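Local atomic coordinates of nicotinate phosphoribosyltransferase (Vibrio cholerae, PDB entry 4HL7), a protein that probably catalyses the ATP-driven transfer of a phosphoribosyl group from phosphoribosyl diphosphate to nicotinate, giving nicotinate ribonucleotide for NAD synthesis. Residues F8-I12 and E141-R145; A57-I62 and I138-V142; Q195-A200 and F218-L224; V159-K163 and F352-A358; F98-V104 and D127-Y131. One frame throughout, in Å; residues are numbered along the deposited sequence.

Interaction 1 (F8-I12 and E141-R145); sequences FSPHI and EVRSR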
# COMPACT_ATOMS: atom_id res chain seq x y z
N PHE A 8 22.71 2.05 -5.34
CA PHE A 8 22.37 1.97 -3.91
C PHE A 8 22.97 3.16 -3.18
O PHE A 8 24.19 3.40 -3.29
CB PHE A 8 22.94 0.71 -3.31
CG PHE A 8 22.48 -0.54 -3.96
CD1 PHE A 8 23.38 -1.33 -4.68
CD2 PHE A 8 21.14 -0.95 -3.87
CE1 PHE A 8 22.97 -2.52 -5.30
CE2 PHE A 8 20.72 -2.13 -4.47
CZ PHE A 8 21.65 -2.91 -5.21
N SER A 9 22.14 3.93 -2.45
CA SER A 9 22.70 4.97 -1.55
C SER A 9 23.26 4.32 -0.28
O SER A 9 22.99 3.11 0.00
CB SER A 9 21.63 6.01 -1.19
OG SER A 9 20.41 5.37 -0.74
N PRO A 10 23.98 5.11 0.57
CA PRO A 10 24.49 4.47 1.76
C PRO A 10 23.41 3.96 2.68
O PRO A 10 23.58 2.94 3.33
CB PRO A 10 25.32 5.60 2.44
CG PRO A 10 25.68 6.53 1.35
CD PRO A 10 24.49 6.49 0.40
N HIS A 11 22.27 4.64 2.71
CA HIS A 11 21.18 4.27 3.61
C HIS A 11 20.01 3.70 2.80
O HIS A 11 19.67 4.23 1.74
CB HIS A 11 20.76 5.49 4.44
CG HIS A 11 20.60 6.77 3.63
ND1 HIS A 11 21.03 6.88 2.34
CD2 HIS A 11 20.03 8.01 3.96
CE1 HIS A 11 20.74 8.12 1.87
NE2 HIS A 11 20.13 8.81 2.85
N ILE A 12 19.46 2.58 3.27
CA ILE A 12 18.27 1.94 2.67
C ILE A 12 17.05 2.83 3.00
O ILE A 12 16.42 3.37 2.11
CB ILE A 12 18.11 0.48 3.19
CG1 ILE A 12 19.30 -0.38 2.68
CG2 ILE A 12 16.72 -0.08 2.84
CD1 ILE A 12 19.28 -1.82 3.14
N GLU A 141 15.34 -4.18 -0.81
CA GLU A 141 16.67 -3.64 -1.11
C GLU A 141 17.85 -4.53 -0.67
O GLU A 141 18.91 -4.52 -1.34
CB GLU A 141 16.84 -2.21 -0.58
CG GLU A 141 18.20 -1.67 -0.99
CD GLU A 141 18.34 -0.18 -0.92
OE1 GLU A 141 19.51 0.28 -1.00
OE2 GLU A 141 17.33 0.53 -0.76
N VAL A 142 17.74 -5.19 0.49
CA VAL A 142 18.76 -6.15 0.88
C VAL A 142 18.92 -7.23 -0.18
O VAL A 142 20.06 -7.55 -0.61
CB VAL A 142 18.45 -6.76 2.26
CG1 VAL A 142 19.32 -7.98 2.52
CG2 VAL A 142 18.67 -5.71 3.34
N ARG A 143 17.80 -7.70 -0.69
CA ARG A 143 17.83 -8.70 -1.76
C ARG A 143 18.52 -8.14 -3.02
O ARG A 143 19.33 -8.83 -3.64
CB ARG A 143 16.39 -9.17 -2.06
CG ARG A 143 16.29 -10.32 -3.04
CD ARG A 143 15.86 -9.82 -4.42
NE ARG A 143 15.31 -10.89 -5.26
CZ ARG A 143 14.66 -10.69 -6.40
NH1 ARG A 143 14.46 -9.45 -6.85
NH2 ARG A 143 14.16 -11.73 -7.07
N SER A 144 18.18 -6.91 -3.39
CA SER A 144 18.88 -6.26 -4.48
C SER A 144 20.38 -6.20 -4.27
O SER A 144 21.13 -6.62 -5.14
CB SER A 144 18.34 -4.84 -4.75
OG SER A 144 16.93 -4.90 -5.02
N ARG A 145 20.80 -5.68 -3.10
CA ARG A 145 22.24 -5.60 -2.75
C ARG A 145 22.93 -6.93 -2.77
O ARG A 145 24.15 -7.02 -3.14
CB ARG A 145 22.39 -4.96 -1.36
CG ARG A 145 22.10 -3.49 -1.42
CD ARG A 145 21.81 -2.93 -0.03
NE ARG A 145 21.53 -1.49 -0.10
CZ ARG A 145 22.25 -0.55 0.48
NH1 ARG A 145 23.37 -0.88 1.14
NH2 ARG A 145 21.89 0.73 0.38
O HOH W 1 19.49 2.82 -2.08

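Interaction 2 (A57-I62 and I138-V142); sequences AIRQEI and IVSEV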
# COMPACT_ATOMS: atom_id res chain seq x y z
N ALA A 57 21.44 -9.63 7.04
CA ALA A 57 21.40 -8.19 6.74
C ALA A 57 20.02 -7.58 6.98
O ALA A 57 19.91 -6.41 7.37
CB ALA A 57 21.87 -7.90 5.31
N ILE A 58 18.98 -8.37 6.82
CA ILE A 58 17.68 -7.85 7.15
C ILE A 58 17.62 -7.55 8.66
O ILE A 58 17.13 -6.52 9.07
CB ILE A 58 16.57 -8.80 6.73
CG1 ILE A 58 16.53 -8.85 5.22
CG2 ILE A 58 15.22 -8.36 7.30
CD1 ILE A 58 15.63 -9.95 4.66
N ARG A 59 18.19 -8.45 9.47
CA ARG A 59 18.13 -8.28 10.94
C ARG A 59 18.82 -7.01 11.30
O ARG A 59 18.36 -6.26 12.16
CB ARG A 59 18.88 -9.40 11.60
CG ARG A 59 18.15 -10.07 12.70
CD ARG A 59 18.84 -11.41 12.88
NE ARG A 59 17.86 -12.42 13.14
CZ ARG A 59 17.99 -13.68 12.77
NH1 ARG A 59 19.07 -14.06 12.10
NH2 ARG A 59 17.03 -14.53 13.06
N GLN A 60 19.94 -6.75 10.64
CA GLN A 60 20.75 -5.61 10.99
C GLN A 60 19.98 -4.32 10.67
O GLN A 60 20.00 -3.37 11.44
CB GLN A 60 22.08 -5.68 10.25
CG GLN A 60 22.94 -4.45 10.43
CD GLN A 60 24.29 -4.61 9.77
OE1 GLN A 60 24.53 -5.62 9.09
NE2 GLN A 60 25.18 -3.65 9.96
N GLU A 61 19.35 -4.30 9.50
CA GLU A 61 18.60 -3.14 9.05
C GLU A 61 17.41 -2.89 9.88
O GLU A 61 17.09 -1.72 10.14
CB GLU A 61 18.14 -3.35 7.61
CG GLU A 61 19.35 -3.46 6.70
CD GLU A 61 20.15 -2.17 6.66
OE1 GLU A 61 19.55 -1.09 6.86
OE2 GLU A 61 21.35 -2.23 6.39
N ILE A 62 16.72 -3.97 10.30
CA ILE A 62 15.50 -3.84 11.09
C ILE A 62 15.90 -3.31 12.44
O ILE A 62 15.35 -2.35 12.92
CB ILE A 62 14.64 -5.15 11.13
CG1 ILE A 62 14.08 -5.43 9.72
CG2 ILE A 62 13.49 -5.00 12.13
CD1 ILE A 62 13.04 -6.53 9.61
N ILE A 138 13.17 -2.60 3.11
CA ILE A 138 14.41 -3.17 3.58
C ILE A 138 14.59 -4.56 2.95
O ILE A 138 15.63 -4.85 2.43
CB ILE A 138 14.39 -3.29 5.13
CG1 ILE A 138 14.72 -1.91 5.77
CG2 ILE A 138 15.39 -4.37 5.61
CD1 ILE A 138 14.30 -1.82 7.25
N VAL A 139 13.58 -5.43 3.06
CA VAL A 139 13.73 -6.78 2.50
C VAL A 139 13.98 -6.73 0.99
O VAL A 139 14.86 -7.39 0.50
CB VAL A 139 12.52 -7.70 2.79
CG1 VAL A 139 12.71 -9.09 2.15
CG2 VAL A 139 12.34 -7.89 4.30
N SER A 140 13.20 -5.90 0.29
CA SER A 140 13.46 -5.65 -1.14
C SER A 140 14.87 -5.24 -1.46
O SER A 140 15.54 -5.91 -2.29
CB SER A 140 12.44 -4.65 -1.75
OG SER A 140 12.58 -4.66 -3.17
N GLU A 141 15.34 -4.18 -0.81
CA GLU A 141 16.67 -3.64 -1.11
C GLU A 141 17.85 -4.53 -0.67
O GLU A 141 18.91 -4.52 -1.34
CB GLU A 141 16.84 -2.21 -0.58
CG GLU A 141 18.20 -1.67 -0.99
CD GLU A 141 18.34 -0.18 -0.92
OE1 GLU A 141 19.51 0.28 -1.00
OE2 GLU A 141 17.33 0.53 -0.76
N VAL A 142 17.74 -5.19 0.49
CA VAL A 142 18.76 -6.15 0.88
C VAL A 142 18.92 -7.23 -0.18
O VAL A 142 20.06 -7.55 -0.61
CB VAL A 142 18.45 -6.76 2.26
CG1 VAL A 142 19.32 -7.98 2.52
CG2 VAL A 142 18.67 -5.71 3.34

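Interaction 3 (Q195-A200 and F218-L224); sequences QRDVLA and FAREFDL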
# COMPACT_ATOMS: atom_id res chain seq x y z
N GLN A 195 14.29 4.44 -6.56
CA GLN A 195 13.03 5.19 -6.44
C GLN A 195 13.31 6.68 -6.56
O GLN A 195 12.51 7.42 -7.16
CB GLN A 195 12.33 4.95 -5.10
CG GLN A 195 10.94 5.64 -5.01
CD GLN A 195 10.22 5.35 -3.71
OE1 GLN A 195 10.84 4.93 -2.74
NE2 GLN A 195 8.90 5.56 -3.69
N ARG A 196 14.38 7.12 -5.89
CA ARG A 196 14.74 8.55 -5.91
C ARG A 196 14.90 9.03 -7.38
O ARG A 196 14.28 10.03 -7.78
CB ARG A 196 15.99 8.82 -5.09
CG ARG A 196 16.34 10.32 -4.97
CD ARG A 196 17.40 10.70 -6.00
NE ARG A 196 17.38 12.14 -6.25
CZ ARG A 196 17.71 12.71 -7.42
NH1 ARG A 196 17.66 14.02 -7.55
NH2 ARG A 196 18.06 11.95 -8.46
N ASP A 197 15.67 8.30 -8.17
CA ASP A 197 15.95 8.68 -9.56
C ASP A 197 14.69 8.59 -10.43
O ASP A 197 14.51 9.37 -11.38
CB ASP A 197 16.97 7.74 -10.16
CG ASP A 197 18.38 8.00 -9.64
OD1 ASP A 197 18.61 9.05 -9.03
OD2 ASP A 197 19.23 7.10 -9.79
N VAL A 198 13.87 7.57 -10.17
CA VAL A 198 12.62 7.40 -10.87
C VAL A 198 11.69 8.58 -10.66
O VAL A 198 11.15 9.13 -11.63
CB VAL A 198 11.93 6.05 -10.50
CG1 VAL A 198 10.45 6.07 -10.89
CG2 VAL A 198 12.73 4.91 -11.15
N LEU A 199 11.58 9.03 -9.43
CA LEU A 199 10.74 10.18 -9.16
C LEU A 199 11.33 11.46 -9.81
O LEU A 199 10.59 12.26 -10.40
CB LEU A 199 10.50 10.36 -7.61
CG LEU A 199 9.44 9.39 -7.04
CD1 LEU A 199 9.50 9.41 -5.53
CD2 LEU A 199 8.09 9.90 -7.48
N ALA A 200 12.66 11.66 -9.69
CA ALA A 200 13.34 12.78 -10.34
C ALA A 200 13.03 12.81 -11.85
O ALA A 200 12.76 13.87 -12.42
CB ALA A 200 14.85 12.70 -10.11
N PHE A 218 10.06 11.70 -0.22
CA PHE A 218 10.30 12.12 -1.62
C PHE A 218 9.30 13.20 -2.05
O PHE A 218 9.65 14.01 -2.88
CB PHE A 218 10.27 10.88 -2.57
CG PHE A 218 11.49 9.99 -2.43
CD1 PHE A 218 12.78 10.55 -2.45
CD2 PHE A 218 11.35 8.60 -2.22
CE1 PHE A 218 13.92 9.76 -2.24
CE2 PHE A 218 12.47 7.81 -2.05
CZ PHE A 218 13.76 8.38 -2.04
N ALA A 219 8.12 13.25 -1.43
CA ALA A 219 7.20 14.41 -1.63
C ALA A 219 7.92 15.69 -1.18
O ALA A 219 7.96 16.68 -1.91
CB ALA A 219 5.88 14.23 -0.87
N ARG A 220 8.56 15.64 -0.02
CA ARG A 220 9.45 16.73 0.40
C ARG A 220 10.55 17.04 -0.56
O ARG A 220 10.71 18.20 -0.95
CB ARG A 220 10.00 16.52 1.81
CG ARG A 220 10.91 17.66 2.32
CD ARG A 220 11.34 17.45 3.79
NE ARG A 220 11.98 16.15 4.00
CZ ARG A 220 12.24 15.60 5.18
NH1 ARG A 220 11.95 16.26 6.31
NH2 ARG A 220 12.81 14.39 5.24
N GLU A 221 11.35 16.04 -0.90
CA GLU A 221 12.56 16.26 -1.67
C GLU A 221 12.24 16.92 -3.00
O GLU A 221 13.01 17.80 -3.51
CB GLU A 221 13.27 14.94 -1.92
CG GLU A 221 14.39 15.07 -2.93
CD GLU A 221 15.43 13.97 -2.84
OE1 GLU A 221 15.29 13.07 -1.99
OE2 GLU A 221 16.39 14.00 -3.62
N PHE A 222 11.12 16.52 -3.59
CA PHE A 222 10.81 16.97 -4.97
C PHE A 222 9.65 17.97 -5.03
O PHE A 222 9.19 18.29 -6.12
CB PHE A 222 10.50 15.74 -5.86
CG PHE A 222 11.67 14.86 -6.06
CD1 PHE A 222 12.77 15.30 -6.80
CD2 PHE A 222 11.71 13.60 -5.47
CE1 PHE A 222 13.88 14.50 -6.98
CE2 PHE A 222 12.81 12.78 -5.66
CZ PHE A 222 13.89 13.22 -6.42
N ASP A 223 9.13 18.39 -3.87
CA ASP A 223 8.00 19.32 -3.81
C ASP A 223 6.85 18.78 -4.62
O ASP A 223 6.30 19.45 -5.53
CB ASP A 223 8.41 20.73 -4.30
CG ASP A 223 7.29 21.77 -4.11
OD1 ASP A 223 6.51 21.70 -3.10
OD2 ASP A 223 7.13 22.63 -4.98
N LEU A 224 6.49 17.53 -4.31
CA LEU A 224 5.36 16.88 -4.93
C LEU A 224 4.33 16.73 -3.86
O LEU A 224 4.66 16.69 -2.67
CB LEU A 224 5.75 15.49 -5.47
CG LEU A 224 6.74 15.58 -6.61
CD1 LEU A 224 7.26 14.18 -6.92
CD2 LEU A 224 6.06 16.18 -7.84

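Interaction 4 (V159-K163 and F352-A358); sequences VLKTK and FLTNDLA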
# COMPACT_ATOMS: atom_id res chain seq x y z
N VAL A 159 15.17 2.08 -18.87
CA VAL A 159 13.91 1.35 -19.02
C VAL A 159 12.76 2.33 -18.87
O VAL A 159 11.77 2.31 -19.64
CB VAL A 159 13.76 0.21 -17.96
CG1 VAL A 159 12.32 -0.31 -17.94
CG2 VAL A 159 14.75 -0.91 -18.25
N LEU A 160 12.86 3.18 -17.85
CA LEU A 160 11.77 4.14 -17.60
C LEU A 160 11.66 5.12 -18.78
O LEU A 160 10.55 5.45 -19.24
CB LEU A 160 11.98 4.88 -16.31
CG LEU A 160 10.90 5.93 -15.98
CD1 LEU A 160 9.48 5.35 -15.90
CD2 LEU A 160 11.27 6.60 -14.64
N LYS A 161 12.81 5.60 -19.26
CA LYS A 161 12.80 6.58 -20.36
C LYS A 161 12.09 6.05 -21.62
O LYS A 161 11.28 6.75 -22.23
CB LYS A 161 14.23 7.05 -20.66
CG LYS A 161 14.75 8.04 -19.61
CD LYS A 161 16.25 8.23 -19.76
CE LYS A 161 16.85 9.08 -18.63
NZ LYS A 161 18.23 9.44 -19.10
N THR A 162 12.33 4.77 -21.94
CA THR A 162 11.70 4.12 -23.09
C THR A 162 10.18 4.02 -22.88
O THR A 162 9.42 4.25 -23.80
CB THR A 162 12.24 2.70 -23.29
OG1 THR A 162 13.66 2.77 -23.48
CG2 THR A 162 11.64 2.10 -24.53
N LYS A 163 9.74 3.65 -21.67
CA LYS A 163 8.31 3.59 -21.38
C LYS A 163 7.69 5.00 -21.48
O LYS A 163 6.55 5.18 -21.99
CB LYS A 163 8.04 3.00 -19.96
CG LYS A 163 8.51 1.57 -19.86
CD LYS A 163 8.15 0.81 -18.58
CE LYS A 163 8.73 1.38 -17.33
NZ LYS A 163 8.45 0.34 -16.22
N PHE A 352 5.84 -1.39 -11.29
CA PHE A 352 6.12 -1.06 -12.70
C PHE A 352 6.99 0.17 -12.78
O PHE A 352 7.78 0.31 -13.72
CB PHE A 352 4.81 -0.85 -13.43
CG PHE A 352 4.95 -0.32 -14.83
CD1 PHE A 352 4.84 1.03 -15.09
CD2 PHE A 352 5.14 -1.21 -15.92
CE1 PHE A 352 4.91 1.52 -16.39
CE2 PHE A 352 5.21 -0.71 -17.22
CZ PHE A 352 5.07 0.66 -17.45
N LEU A 353 6.89 1.05 -11.79
CA LEU A 353 7.75 2.25 -11.74
C LEU A 353 9.12 2.01 -11.10
O LEU A 353 10.15 2.37 -11.70
CB LEU A 353 7.06 3.47 -11.05
CG LEU A 353 5.85 4.08 -11.80
CD1 LEU A 353 5.21 5.18 -10.96
CD2 LEU A 353 6.29 4.60 -13.18
N THR A 354 9.13 1.47 -9.86
CA THR A 354 10.34 1.45 -9.00
C THR A 354 11.07 0.13 -8.93
O THR A 354 12.11 0.00 -8.23
CB THR A 354 10.00 1.90 -7.56
OG1 THR A 354 9.09 0.97 -6.97
CG2 THR A 354 9.43 3.32 -7.54
N ASN A 355 10.59 -0.87 -9.67
CA ASN A 355 11.28 -2.16 -9.66
C ASN A 355 11.05 -2.94 -10.95
O ASN A 355 10.54 -4.06 -10.94
CB ASN A 355 10.79 -2.98 -8.46
CG ASN A 355 11.83 -4.01 -8.01
OD1 ASN A 355 12.74 -4.35 -8.74
ND2 ASN A 355 11.67 -4.51 -6.81
N ASP A 356 11.48 -2.34 -12.05
CA ASP A 356 11.27 -2.94 -13.36
C ASP A 356 12.60 -2.83 -14.12
O ASP A 356 13.08 -1.73 -14.39
CB ASP A 356 10.14 -2.22 -14.10
CG ASP A 356 9.88 -2.84 -15.51
OD1 ASP A 356 8.98 -2.37 -16.27
OD2 ASP A 356 10.59 -3.83 -15.82
N LEU A 357 13.19 -3.98 -14.45
CA LEU A 357 14.47 -4.01 -15.19
C LEU A 357 14.24 -4.64 -16.57
O LEU A 357 15.19 -5.05 -17.25
CB LEU A 357 15.55 -4.83 -14.44
CG LEU A 357 15.91 -4.24 -13.07
CD1 LEU A 357 17.04 -5.03 -12.43
CD2 LEU A 357 16.34 -2.80 -13.29
N ALA A 358 12.98 -4.66 -16.96
CA ALA A 358 12.59 -5.18 -18.27
C ALA A 358 13.19 -6.59 -18.50
O ALA A 358 13.73 -6.87 -19.54
CB ALA A 358 13.00 -4.19 -19.38
O HOH W 2 10.45 1.85 -14.69

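Interaction 5 (F98-V104 and D127-Y131); sequences FVPQEQV and DTILY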
# COMPACT_ATOMS: atom_id res chain seq x y z
N PHE A 98 10.78 3.23 17.48
CA PHE A 98 10.51 1.79 17.44
C PHE A 98 11.30 1.06 18.55
O PHE A 98 12.36 1.54 18.97
CB PHE A 98 10.97 1.25 16.11
CG PHE A 98 10.14 1.69 14.91
CD1 PHE A 98 8.81 1.36 14.82
CD2 PHE A 98 10.76 2.36 13.83
CE1 PHE A 98 8.06 1.68 13.67
CE2 PHE A 98 10.03 2.67 12.67
CZ PHE A 98 8.65 2.34 12.62
N VAL A 99 10.77 -0.07 19.01
CA VAL A 99 11.54 -1.01 19.85
C VAL A 99 11.61 -2.39 19.16
O VAL A 99 10.88 -3.32 19.56
CB VAL A 99 10.92 -1.12 21.26
CG1 VAL A 99 11.92 -1.83 22.20
CG2 VAL A 99 10.57 0.29 21.79
N PRO A 100 12.43 -2.52 18.09
CA PRO A 100 12.29 -3.74 17.26
C PRO A 100 12.62 -5.02 18.00
O PRO A 100 12.05 -6.06 17.67
CB PRO A 100 13.27 -3.54 16.10
CG PRO A 100 13.88 -2.22 16.27
CD PRO A 100 13.37 -1.54 17.50
N GLN A 101 13.49 -4.97 19.02
CA GLN A 101 13.80 -6.22 19.72
C GLN A 101 12.60 -6.72 20.54
O GLN A 101 12.58 -7.90 20.94
CB GLN A 101 15.09 -6.09 20.58
CG GLN A 101 14.93 -5.19 21.76
CD GLN A 101 15.07 -3.69 21.45
OE1 GLN A 101 14.99 -3.25 20.31
NE2 GLN A 101 15.27 -2.92 22.50
N GLU A 102 11.60 -5.86 20.77
CA GLU A 102 10.36 -6.26 21.43
C GLU A 102 9.24 -6.54 20.41
O GLU A 102 8.31 -7.27 20.71
CB GLU A 102 9.84 -5.16 22.37
CG GLU A 102 10.57 -5.07 23.70
CD GLU A 102 10.67 -6.43 24.39
OE1 GLU A 102 11.81 -6.89 24.63
OE2 GLU A 102 9.61 -7.04 24.65
N GLN A 103 9.31 -5.90 19.25
CA GLN A 103 8.15 -5.87 18.32
C GLN A 103 8.32 -6.77 17.12
O GLN A 103 7.33 -7.10 16.46
CB GLN A 103 7.95 -4.44 17.84
CG GLN A 103 7.47 -3.52 18.96
CD GLN A 103 7.69 -2.04 18.69
OE1 GLN A 103 8.61 -1.62 17.96
NE2 GLN A 103 6.86 -1.22 19.29
N VAL A 104 9.55 -7.11 16.78
CA VAL A 104 9.76 -7.85 15.54
C VAL A 104 10.41 -9.20 15.83
O VAL A 104 11.41 -9.25 16.57
CB VAL A 104 10.59 -7.02 14.55
CG1 VAL A 104 10.82 -7.75 13.21
CG2 VAL A 104 9.90 -5.68 14.32
N ASP A 127 2.09 1.98 17.61
CA ASP A 127 3.53 1.88 17.64
C ASP A 127 4.14 0.95 16.58
O ASP A 127 5.38 1.00 16.34
CB ASP A 127 3.97 1.53 19.01
CG ASP A 127 3.62 2.68 20.02
OD1 ASP A 127 3.71 2.44 21.17
OD2 ASP A 127 3.19 3.78 19.58
N THR A 128 3.28 0.18 15.94
CA THR A 128 3.77 -0.82 14.94
C THR A 128 3.32 -0.50 13.51
O THR A 128 3.83 -1.11 12.56
CB THR A 128 3.41 -2.27 15.28
OG1 THR A 128 1.99 -2.46 15.32
CG2 THR A 128 4.07 -2.74 16.63
N ILE A 129 2.34 0.40 13.38
CA ILE A 129 1.76 0.64 12.04
C ILE A 129 2.81 1.15 11.03
O ILE A 129 2.73 0.85 9.85
CB ILE A 129 0.51 1.55 12.07
CG1 ILE A 129 -0.07 1.66 10.63
CG2 ILE A 129 0.84 2.92 12.58
CD1 ILE A 129 -1.50 2.03 10.57
N LEU A 130 3.81 1.90 11.49
CA LEU A 130 4.81 2.39 10.56
C LEU A 130 5.79 1.35 10.01
O LEU A 130 6.49 1.65 9.03
CB LEU A 130 5.59 3.58 11.14
CG LEU A 130 4.77 4.80 11.58
CD1 LEU A 130 5.72 5.91 12.00
CD2 LEU A 130 3.78 5.24 10.50
N TYR A 131 5.88 0.17 10.63
CA TYR A 131 6.88 -0.83 10.19
C TYR A 131 6.67 -1.26 8.75
O TYR A 131 7.61 -1.44 8.04
CB TYR A 131 6.86 -2.15 11.03
CG TYR A 131 7.70 -2.10 12.31
CD1 TYR A 131 7.09 -2.14 13.56
CD2 TYR A 131 9.06 -2.00 12.24
CE1 TYR A 131 7.84 -2.09 14.73
CE2 TYR A 131 9.84 -1.96 13.40
CZ TYR A 131 9.24 -2.02 14.62
OH TYR A 131 10.02 -2.01 15.77

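Interaction 1 (F8-I12 and E141-R145)
Phe8 with Arg145 and Ile12 with Glu141 are the nearest CA pairs, 7.7 and 6.9 Å apart, where the irregular segment 8-12 runs along one side of helix 131-147. The side chain of Arg145, extended from CG to NE, runs between Phe8 and Ile12. Its CG sits over the centre of the Phe8 ring, 3.6 Å from the centroid and 12° off the normal, a CH-pi contact; Ser144 CB meets the same ring at its edge. Further out, Ile12 CG1 lies over one guanidinium face and Phe8 CB over the opposite one, both toward the rim of the group. Glu141 OE1 lies in the guanidinium plane, where Arg145 NE and NH2 both grip it at 2.8 Å, approaching its anti side from one face of the carboxylate; this salt bridge limits rotation of the guanidinium. Glu141 can offer the oxygen because its CG lies opposite the backbone N (chi1 -176°) and the chain stays extended. Arg145 NH2 also approaches Ser9 O at 2.6 Å, but the 126° angle at the hydrogen makes that bond weak. A water links Ser9 N to Glu141 OE1. Ile12 CD1 completes the contact against Val142 CG2. Around it, Ser192 N binds Glu141 OE2, Ser144 OG bonds to Phe190 O, and helix 52-64 packs against Ile12 and Val142, so the N-terminal loop is held between two helices and the segment leading into helix 192-205.

Interaction 2 (A57-I62 and I138-V142)
Ile58 and Ile138, with Val139 and Val142, form the aliphatic centre of a helix-helix contact between 57-62 and 138-142, whose segment axes approach to 9.7 Å with their directions 135° apart, closer to antiparallel than to parallel. The branched side chains meet mostly through methyl groups. Ile58 CD1 lies 3.9 Å from Val139 CG2 and equally near Val139 CG1, so the tip of the isoleucine bears on both branches of the valine. Ile58 CG2 meets Ile138 CG2 at 4.3 Å. Ile58 CG1 rests against Val142 CG1 at 4.0 Å, and that same methyl meets Ala57 CB at 3.8 Å. In Val142, CG1 stands opposite the backbone N (chi1 166°), which directs it to Ala57 and Ile58 while CG2 turns to Glu61. A second kind of packing uses the aliphatic part of an acidic residue: Glu61 CB touches Ile138 CG2 at 3.6 Å, and Glu61 CG passes Val142 CG2. The glutamate bends at chi2 (-65°), and its carboxylate makes no contact with 138-142. Ile62 CG1 and Ile138 CD1, 4.4 Å apart, form a looser end. Beyond the pair, Ile58 and Ile62 rest on Met106 of strand 104-109, while Ile58 touches Leu117 and Val139 touches Ile119 of strand 116-122, which places both helices against the antiparallel sheet.

Interaction 3 (Q195-A200 and F218-L224)
Phe218 and Phe222, one turn apart, pack against helix 192-205 where successive beta-alpha units of the TIM-barrel-type parallel sheet bring two helices together, the segment axes approaching to 10.9 Å and inclined at 48°. Arg196 CA lies over a face of the Phe218 ring, while Leu199 CD1 presses on Phe218 CB at 3.4 Å. The Phe222 ring has the backbone at Ala200 N over one face, toward the rim, and meets Ala200 CB at its CE1 (3.7 Å) and Leu199 CB at its CE2. Arg196, bent at chi2, sets its guanidinium face against the CZ edge of the Phe222 ring, planes 49° apart. Asp197 OD1 holds Arg196 NH2 at 3.0 Å in the guanidinium plane; Glu221 lies at another part of the edge. Gln195 OE1 meets the Phe218 rim but is bonded to Arg189. The helix holding both phenylalanines closes in a Schellman motif at Asp223, with Leu224 N bonded to Ala219 O. Arg196 NE to Glu221 OE2 is a long, weak salt bridge, 3.4 Å, yet nearly straight at 175°.

Interaction 4 (V159-K163 and F352-A358)
Lys163 drives its ammonium group into the segment 352-358, and the tight half of this contact gathers around NZ. Phe352 O accepts from Lys163 NZ at 2.6 Å and Asp356 OD1 at 2.8 Å, the latter a salt bridge that meets the carboxylate on its anti side, 28° out of plane. Above the centre of the Phe352 ring the same nitrogen stands 3.4 Å from the centroid and only 7° off the normal, a cation-pi contact; CE follows over the face, and Lys163 CD comes to 3.3 Å from Phe352 CZ. The lysine bends at chi3 (-63°), which carries its tip over the ring face. A water accepts from NZ and can donate to Leu353 O, though other acceptors may compete for its protons. Asp356 is held in place by an Asx turn, its OD2 accepting from Ala358 N at 2.8 Å. Phe352 also makes an edge-to-face contact with Phe329 of helix 329-339.

The other half is looser and mainly apolar. Val159 CG2 touches Ala358 CB at 3.9 Å at an exposed corner of the turn, and Val159 CG1 lies against the Asp356 carbonyl. Leu160 CD1 and Leu353 CD2 are 4.3 Å apart on the buried side.

With a carboxylate, a carbonyl, a water and a ring face around one nitrogen, the setting would favour a charged lysine and gives helix 155-174 a directional polar link to the chain following helix 351-354.

Interaction 5 (F98-V104 and D127-Y131)
Tyr131 and Phe98 stack face to face across this contact, their ring centroids 4.2 Å apart and planes inclined at 26°. Followed outward from CB, the tyrosine first turns its CG beside its own backbone N (chi1 -85°), and Tyr131 CG comes 4.0 Å from Phe98 CE1. Along the ring, CD1 stays over Phe98 CE1 and CD2 likewise lies by it, whereas CE1 lies between Phe98 CD1 on one face and Gln103 OE1 at the edge. On the other rim CE2 approaches both Phe98 CD1 and Val104 CG2, which lie over opposite faces. The stacking is tight at Tyr131 CZ, 3.4 Å from Phe98 CD1. Over the other face Val104 CG2 comes to 3.7 Å from Tyr131 CZ, a CH-pi contact with the ring. At the tip, Tyr131 OH donates to Gln103 OE1 at 2.6 Å. Pro100 CA lies 3.2 Å from Tyr131 OH.

Gln103 OE1 also accepts from Val99 N at 2.9 Å, though that donor sits 51° out of the carbonyl plane; two donors share OE1, which restrains the amide, roughly perpendicular to the tyrosine ring. Phe98 CZ in turn rests on Leu130 CB at 3.6 Å. The contact joins short helix 100-103, just before strand 104-109, to the turn between helices 125-128 and 131-147. Ile121 of strand 116-122 touches Tyr131, Leu65 touches both rings, and Met27 of helix 21-33 packs on Leu130.

In the fold
Helix 131-147 ties the first two contacts together: interactions 1 and 2 share Glu141 and Val142, their centres are about 8 Å apart, and Ile12 CD1 lies 3.6 Å from Glu61 CD. Interaction 5 is nested in the loop that interaction 2 closes, centres about 14 Å apart, and touches it where Ile62 O lies 3.7 Å from Pro100 CG and where Ile62 meets Val104. Separately, interactions 3 and 4 adjoin, centres about 16 Å apart: Val198 CG1 meets Leu160 CD2 at 3.9 Å. Ser140 and Asn355 bring 2 and 4 into packing contact. A sulfate, perhaps from the crystallisation medium, lies about 6 Å from the Phe352 side chain of interaction 4 and may mark an anion-binding spot, though no function follows from it.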